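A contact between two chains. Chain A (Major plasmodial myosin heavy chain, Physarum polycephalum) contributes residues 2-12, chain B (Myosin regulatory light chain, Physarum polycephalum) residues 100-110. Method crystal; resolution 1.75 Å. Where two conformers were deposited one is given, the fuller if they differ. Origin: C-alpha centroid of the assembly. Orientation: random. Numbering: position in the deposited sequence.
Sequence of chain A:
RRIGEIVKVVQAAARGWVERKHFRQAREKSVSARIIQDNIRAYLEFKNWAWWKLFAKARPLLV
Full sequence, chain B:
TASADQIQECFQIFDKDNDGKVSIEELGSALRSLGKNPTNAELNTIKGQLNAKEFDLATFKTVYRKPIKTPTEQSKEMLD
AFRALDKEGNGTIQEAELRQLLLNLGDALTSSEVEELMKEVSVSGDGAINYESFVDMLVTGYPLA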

ATOM      1  N   ARG A   2     -11.704  -4.709 -40.996  1.00 27.73           N
ATOM      2  CA  ARG A   2     -12.680  -4.920 -39.934  1.00 27.53           C
ATOM      3  C   ARG A   2     -11.983  -5.570 -38.723  1.00 26.18           C
ATOM      4  O   ARG A   2     -12.403  -5.371 -37.586  1.00 25.99           O
ATOM      5  CB  ARG A   2     -13.881  -5.751 -40.415  1.00 28.26           C
ATOM      6  CG  ARG A   2     -15.224  -5.371 -39.705  1.00 30.64           C
ATOM      7  CD  ARG A   2     -16.394  -4.848 -40.595  1.00 33.84           C
ATOM      8  NE  ARG A   2     -16.019  -4.315 -41.909  1.00 35.65           N
ATOM      9  CZ  ARG A   2     -15.391  -3.158 -42.129  1.00 37.92           C
ATOM     10  NH1 ARG A   2     -15.108  -2.791 -43.377  1.00 39.07           N
ATOM     11  NH2 ARG A   2     -15.031  -2.368 -41.121  1.00 38.28           N
ATOM     12  N   ILE A   3     -10.901  -6.311 -38.978  1.00 24.43           N
ATOM     13  CA  ILE A   3     -10.104  -6.946 -37.920  1.00 23.03           C
ATOM     14  C   ILE A   3      -9.406  -5.914 -37.034  1.00 21.90           C
ATOM     15  O   ILE A   3      -9.389  -6.063 -35.821  1.00 20.72           O
ATOM     16  CB  ILE A   3      -9.031  -7.896 -38.513  1.00 23.11           C
ATOM     17  CG1 ILE A   3      -9.672  -9.014 -39.344  1.00 22.90           C
ATOM     18  CG2 ILE A   3      -8.167  -8.507 -37.398  1.00 23.48           C
ATOM     19  CD1 ILE A   3     -10.651  -9.869 -38.582  1.00 24.10           C
ATOM     20  N   GLY A   4      -8.808  -4.900 -37.653  1.00 20.73           N
ATOM     21  CA  GLY A   4      -8.263  -3.770 -36.927  1.00 20.30           C
ATOM     22  C   GLY A   4      -9.272  -3.181 -35.954  1.00 19.68           C
ATOM     23  O   GLY A   4      -8.921  -2.823 -34.831  1.00 20.12           O
ATOM     24  N   GLU A   5     -10.536  -3.101 -36.360  1.00 18.80           N
ATOM     25  CA  GLU A   5     -11.554  -2.504 -35.486  1.00 18.21           C
ATOM     26  C   GLU A   5     -11.950  -3.442 -34.350  1.00 17.32           C
ATOM     27  O   GLU A   5     -12.013  -3.004 -33.208  1.00 17.75           O
ATOM     28  CB  GLU A   5     -12.810  -2.054 -36.259  0.63 18.37           C
ATOM     29  CG  GLU A   5     -12.835  -0.574 -36.670  0.63 18.96           C
ATOM     30  CD  GLU A   5     -12.475   0.402 -35.559  0.63 18.27           C
ATOM     31  OE1 GLU A   5     -11.484   1.144 -35.733  0.63 17.27           O
ATOM     32  OE2 GLU A   5     -13.182   0.453 -34.525  0.63 18.86           O
ATOM     33  N   ILE A   6     -12.168  -4.729 -34.631  1.00 16.44           N
ATOM     34  CA  ILE A   6     -12.706  -5.632 -33.607  1.00 15.68           C
ATOM     35  C   ILE A   6     -11.697  -5.920 -32.507  1.00 14.07           C
ATOM     36  O   ILE A   6     -12.100  -6.249 -31.395  1.00 14.42           O
ATOM     37  CB  ILE A   6     -13.256  -6.975 -34.196  1.00 16.13           C
ATOM     38  CG1 ILE A   6     -12.113  -7.925 -34.595  1.00 16.39           C
ATOM     39  CG2 ILE A   6     -14.232  -6.712 -35.362  1.00 16.83           C
ATOM     40  CD1 ILE A   6     -12.583  -9.200 -35.292  1.00 18.22           C
ATOM     41  N   VAL A   7     -10.398  -5.831 -32.813  1.00 12.57           N
ATOM     42  CA  VAL A   7      -9.379  -6.151 -31.800  1.00 11.57           C
ATOM     43  C   VAL A   7      -9.102  -4.998 -30.847  1.00 10.38           C
ATOM     44  O   VAL A   7      -8.468  -5.197 -29.818  1.00  8.93           O
ATOM     45  CB  VAL A   7      -8.036  -6.655 -32.377  1.00 11.67           C
ATOM     46  CG1 VAL A   7      -8.252  -7.965 -33.168  1.00 13.51           C
ATOM     47  CG2 VAL A   7      -7.306  -5.578 -33.180  1.00 12.50           C
ATOM     48  N   LYS A   8      -9.547  -3.793 -31.194  1.00  8.88           N
ATOM     49  CA  LYS A   8      -9.330  -2.648 -30.303  1.00  8.53           C
ATOM     50  C   LYS A   8      -9.867  -2.896 -28.888  1.00  7.06           C
ATOM     51  O   LYS A   8      -9.250  -2.461 -27.928  1.00  6.23           O
ATOM     52  CB  LYS A   8      -9.930  -1.359 -30.882  1.00  8.96           C
ATOM     53  CG  LYS A   8      -9.073  -0.725 -31.986  1.00 11.25           C
ATOM     54  CD  LYS A   8      -9.793   0.429 -32.687  1.00 13.44           C
ATOM     55  CE  LYS A   8      -8.997   0.929 -33.896  1.00 15.64           C
ATOM     56  NZ  LYS A   8      -9.643   2.125 -34.541  1.00 17.89           N
ATOM     57  N   VAL A   9     -11.000  -3.578 -28.741  1.00  6.79           N
ATOM     58  CA  VAL A   9     -11.511  -3.840 -27.389  1.00  6.10           C
ATOM     59  C   VAL A   9     -10.577  -4.805 -26.639  1.00  6.00           C
ATOM     60  O   VAL A   9     -10.362  -4.675 -25.423  1.00  5.71           O
ATOM     61  CB  VAL A   9     -12.969  -4.367 -27.386  1.00  6.56           C
ATOM     62  CG1 VAL A   9     -13.092  -5.702 -28.109  1.00  7.81           C
ATOM     63  CG2 VAL A   9     -13.450  -4.463 -25.954  1.00  6.17           C
ATOM     64  N   VAL A  10     -10.042  -5.787 -27.366  1.00  5.60           N
ATOM     65  CA  VAL A  10      -9.077  -6.722 -26.771  1.00  6.17           C
ATOM     66  C   VAL A  10      -7.822  -5.947 -26.367  1.00  5.69           C
ATOM     67  O   VAL A  10      -7.301  -6.146 -25.292  1.00  5.58           O
ATOM     68  CB  VAL A  10      -8.701  -7.891 -27.714  1.00  6.24           C
ATOM     69  CG1 VAL A  10      -7.754  -8.866 -27.008  1.00  5.93           C
ATOM     70  CG2 VAL A  10      -9.955  -8.656 -28.196  1.00  6.82           C
ATOM     71  N   GLN A  11      -7.352  -5.041 -27.219  1.00  6.12           N
ATOM     72  CA  GLN A  11      -6.200  -4.200 -26.868  1.00  6.00           C
ATOM     73  C   GLN A  11      -6.438  -3.322 -25.634  1.00  5.32           C
ATOM     74  O   GLN A  11      -5.551  -3.165 -24.778  1.00  5.59           O
ATOM     75  CB  GLN A  11      -5.768  -3.371 -28.058  1.00  6.51           C
ATOM     76  CG  GLN A  11      -5.213  -4.279 -29.181  1.00  7.40           C
ATOM     77  CD  GLN A  11      -5.123  -3.579 -30.514  1.00  9.82           C
ATOM     78  OE1 GLN A  11      -5.982  -2.773 -30.849  1.00  9.85           O
ATOM     79  NE2 GLN A  11      -4.088  -3.889 -31.281  1.00  9.52           N
ATOM     80  N   ALA A  12      -7.641  -2.774 -25.531  1.00  4.78           N
ATOM     81  CA  ALA A  12      -7.987  -1.940 -24.393  1.00  4.53           C
ATOM     82  C   ALA A  12      -7.999  -2.781 -23.138  1.00  3.66           C
ATOM     83  O   ALA A  12      -7.504  -2.371 -22.098  1.00  3.28           O
ATOM     84  CB  ALA A  12      -9.331  -1.259 -24.614  1.00  4.29           C
TER
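Chain B (100-110) QLLLNLGDALT

Chain B lays the end of a helix and the loop after it on chain A, and the side chain of Gln A11 is hydrogen-bonded to their backbone, with apolar packing beside it and water-bridged polar contacts at Lys A8. Residues 100-104 of chain B are the last part of a helix that begins earlier in the chain. Leu B105 is the first residue to leave helical phi/psi, at -126/164. The chain then runs as a loop to Thr B110, which caps the next helix just past this stretch. The helix axis of 100-104 crosses that of chain A helix 8-12 nearly at right angles. Their N-to-C directions differ by 84°, and the axes come no closer than 10.2 Å.

The backbones are nearest at two glycines, with Gly A4 CA 4.3 Å from Gly B106 CA. Gly B106 has phi/psi 58/-139, and positive phi by itself favours glycine. A CB on Gly B106 would also clash, lying 2.8 Å from both Gln A11 OE1 and Gly A4 O. Gly A4 CA packs 4.1 Å from Leu B105 CB. Gly A4 O is buried by the contact without a hydrogen-bonding partner in the model.

Gln A11 gives up the most surface, 117 Å². Its CA-to-CB bond points toward chain B. The amide meets the backbone where the helix gives way to loop. Gln A11 NE2 donates to Leu B105 O at 2.7 Å with a good angle of 164°, and also to Leu B102 O at 3.2 Å. On the acceptor side, Gln A11 OE1 takes a weak bond from Asp B107 N at 2.7 Å, bent to 127°.

Leucines pack beside these hydrogen bonds. Leu B101 CD2 lies 3.7 Å from Ile A3 CG2, and Leu B101 CB is 4.3 Å from Val A7 CG1. The CA-to-CB bond of Leu B102 points away, but its end comes nearer: Leu B102 CD2 is 3.9 Å from Gln A11 CG and 4.3 Å from Val A10 CG1. Farther along the loop, Leu B109 CD2 reaches Gln A11 CB at 4.0 Å.

Lys A8 stretches beside Asp B107. Lys A8 NZ is 4.4 Å from Asp B107 OD1, too far for a salt bridge. Within chain A, Lys A8 NZ forms a salt bridge to Glu A5 OE1, very short at 2.4 Å in the conformer given. Two waters link the chains. One donates to Lys A8 O (2.8 Å) and Asp B107 OD2 (2.6 Å). The other accepts from Lys A8 NZ (2.8 Å) and donates to Asp B107 OD1 (3.1 Å).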

ATOM      1  N   GLN B 100       0.323 -11.191 -33.564  1.00 15.64           N
ATOM      2  CA  GLN B 100       0.343 -10.348 -34.758  1.00 17.51           C
ATOM      3  C   GLN B 100      -0.750  -9.288 -34.721  1.00 18.24           C
ATOM      4  O   GLN B 100      -0.521  -8.143 -35.105  1.00 18.54           O
ATOM      5  CB  GLN B 100       0.166 -11.183 -36.026  1.00 18.22           C
ATOM      6  CG  GLN B 100       1.466 -11.677 -36.608  1.00 21.25           C
ATOM      7  CD  GLN B 100       1.277 -12.906 -37.471  1.00 25.41           C
ATOM      8  OE1 GLN B 100       0.698 -13.902 -37.018  1.00 30.84           O
ATOM      9  NE2 GLN B 100       1.753 -12.845 -38.715  1.00 28.29           N
ATOM     10  N   LEU B 101      -1.927  -9.676 -34.256  1.00 19.00           N
ATOM     11  CA  LEU B 101      -3.073  -8.775 -34.256  1.00 19.46           C
ATOM     12  C   LEU B 101      -2.856  -7.670 -33.237  1.00 19.10           C
ATOM     13  O   LEU B 101      -2.999  -6.493 -33.576  1.00 19.45           O
ATOM     14  CB  LEU B 101      -4.355  -9.546 -33.967  1.00 19.96           C
ATOM     15  CG  LEU B 101      -4.738 -10.550 -35.069  1.00 20.72           C
ATOM     16  CD1 LEU B 101      -6.002 -11.287 -34.671  1.00 22.53           C
ATOM     17  CD2 LEU B 101      -4.893  -9.871 -36.443  1.00 21.31           C
ATOM     18  N   LEU B 102      -2.496  -8.069 -32.015  1.00 18.26           N
ATOM     19  CA  LEU B 102      -2.142  -7.152 -30.926  1.00 18.10           C
ATOM     20  C   LEU B 102      -1.063  -6.139 -31.318  1.00 17.75           C
ATOM     21  O   LEU B 102      -1.137  -4.975 -30.931  1.00 17.05           O
ATOM     22  CB  LEU B 102      -1.646  -7.941 -29.712  1.00 17.67           C
ATOM     23  CG  LEU B 102      -2.674  -8.779 -28.946  1.00 19.00           C
ATOM     24  CD1 LEU B 102      -2.003  -9.516 -27.805  1.00 18.76           C
ATOM     25  CD2 LEU B 102      -3.825  -7.897 -28.439  1.00 19.88           C
ATOM     26  N   LEU B 103      -0.072  -6.587 -32.086  1.00 17.25           N
ATOM     27  CA  LEU B 103       1.104  -5.770 -32.390  1.00 17.61           C
ATOM     28  C   LEU B 103       0.994  -4.922 -33.648  1.00 17.88           C
ATOM     29  O   LEU B 103       1.593  -3.857 -33.710  1.00 18.32           O
ATOM     30  CB  LEU B 103       2.344  -6.655 -32.544  1.00 17.55           C
ATOM     31  CG  LEU B 103       2.948  -7.174 -31.254  1.00 17.67           C
ATOM     32  CD1 LEU B 103       3.874  -8.347 -31.549  1.00 19.88           C
ATOM     33  CD2 LEU B 103       3.704  -6.053 -30.541  1.00 18.91           C
ATOM     34  N   ASN B 104       0.273  -5.405 -34.658  1.00 18.16           N
ATOM     35  CA  ASN B 104       0.335  -4.794 -35.984  1.00 18.56           C
ATOM     36  C   ASN B 104      -0.929  -4.098 -36.463  1.00 18.17           C
ATOM     37  O   ASN B 104      -0.891  -3.360 -37.460  1.00 19.03           O
ATOM     38  CB  ASN B 104       0.806  -5.839 -36.991  1.00 19.08           C
ATOM     39  CG  ASN B 104       2.167  -6.398 -36.620  1.00 19.30           C
ATOM     40  OD1 ASN B 104       3.162  -5.687 -36.672  1.00 22.29           O
ATOM     41  ND2 ASN B 104       2.203  -7.638 -36.173  1.00 20.71           N
ATOM     42  N   LEU B 105      -2.036  -4.311 -35.759  1.00 16.56           N
ATOM     43  CA  LEU B 105      -3.313  -3.738 -36.152  1.00 16.12           C
ATOM     44  C   LEU B 105      -3.921  -2.951 -35.003  1.00 15.28           C
ATOM     45  O   LEU B 105      -3.515  -3.091 -33.844  1.00 14.37           O
ATOM     46  CB  LEU B 105      -4.296  -4.834 -36.586  1.00 16.07           C
ATOM     47  CG  LEU B 105      -4.084  -5.496 -37.956  1.00 18.16           C
ATOM     48  CD1 LEU B 105      -3.740  -4.470 -39.056  1.00 18.57           C
ATOM     49  CD2 LEU B 105      -3.028  -6.578 -37.889  1.00 19.13           C
ATOM     50  N   GLY B 106      -4.896  -2.126 -35.358  1.00 14.10           N
ATOM     51  CA  GLY B 106      -5.685  -1.395 -34.387  1.00 13.83           C
ATOM     52  C   GLY B 106      -4.842  -0.520 -33.485  1.00 12.79           C
ATOM     53  O   GLY B 106      -3.876   0.124 -33.937  1.00 13.63           O
ATOM     54  N   ASP B 107      -5.208  -0.529 -32.206  1.00 11.77           N
ATOM     55  CA  ASP B 107      -4.526   0.229 -31.155  1.00 11.01           C
ATOM     56  C   ASP B 107      -3.344  -0.588 -30.656  1.00 10.82           C
ATOM     57  O   ASP B 107      -3.324  -1.070 -29.523  1.00  9.18           O
ATOM     58  CB  ASP B 107      -5.509   0.514 -30.019  1.00 10.66           C
ATOM     59  CG  ASP B 107      -6.633   1.445 -30.437  1.00  9.89           C
ATOM     60  OD1 ASP B 107      -6.512   2.115 -31.495  1.00 10.08           O
ATOM     61  OD2 ASP B 107      -7.663   1.592 -29.744  1.00 11.22           O
ATOM     62  N   ALA B 108      -2.364  -0.736 -31.539  1.00 11.34           N
ATOM     63  CA  ALA B 108      -1.263  -1.672 -31.363  1.00 11.53           C
ATOM     64  C   ALA B 108      -0.560  -1.563 -30.006  1.00 11.83           C
ATOM     65  O   ALA B 108      -0.195  -0.466 -29.562  1.00 11.10           O
ATOM     66  CB  ALA B 108      -0.252  -1.478 -32.482  1.00 12.13           C
ATOM     67  N   LEU B 109      -0.357  -2.712 -29.365  1.00 11.99           N
ATOM     68  CA  LEU B 109       0.393  -2.788 -28.112  1.00 12.61           C
ATOM     69  C   LEU B 109       1.904  -2.779 -28.375  1.00 13.02           C
ATOM     70  O   LEU B 109       2.353  -3.000 -29.495  1.00 12.26           O
ATOM     71  CB  LEU B 109       0.005  -4.052 -27.342  1.00 12.88           C
ATOM     72  CG  LEU B 109      -1.492  -4.325 -27.133  1.00 14.50           C
ATOM     73  CD1 LEU B 109      -1.644  -5.634 -26.349  1.00 16.15           C
ATOM     74  CD2 LEU B 109      -2.153  -3.195 -26.430  1.00 16.50           C
ATOM     75  N   THR B 110       2.686  -2.485 -27.342  1.00 13.62           N
ATOM     76  CA  THR B 110       4.134  -2.597 -27.430  1.00 14.04           C
ATOM     77  C   THR B 110       4.552  -4.045 -27.246  1.00 13.97           C
ATOM     78  O   THR B 110       3.832  -4.839 -26.642  1.00 13.66           O
ATOM     79  CB  THR B 110       4.839  -1.743 -26.355  1.00 14.11           C
ATOM     80  OG1 THR B 110       4.600  -2.297 -25.053  1.00 13.66           O
ATOM     81  CG2 THR B 110       4.271  -0.317 -26.282  1.00 15.04           C
TER
HETATM   82  O   HOH W   1      -8.111   0.082 -27.702  1.00 28.88           O
HETATM   83  O   HOH W   2      -8.775   3.912 -32.600  1.00 52.37           O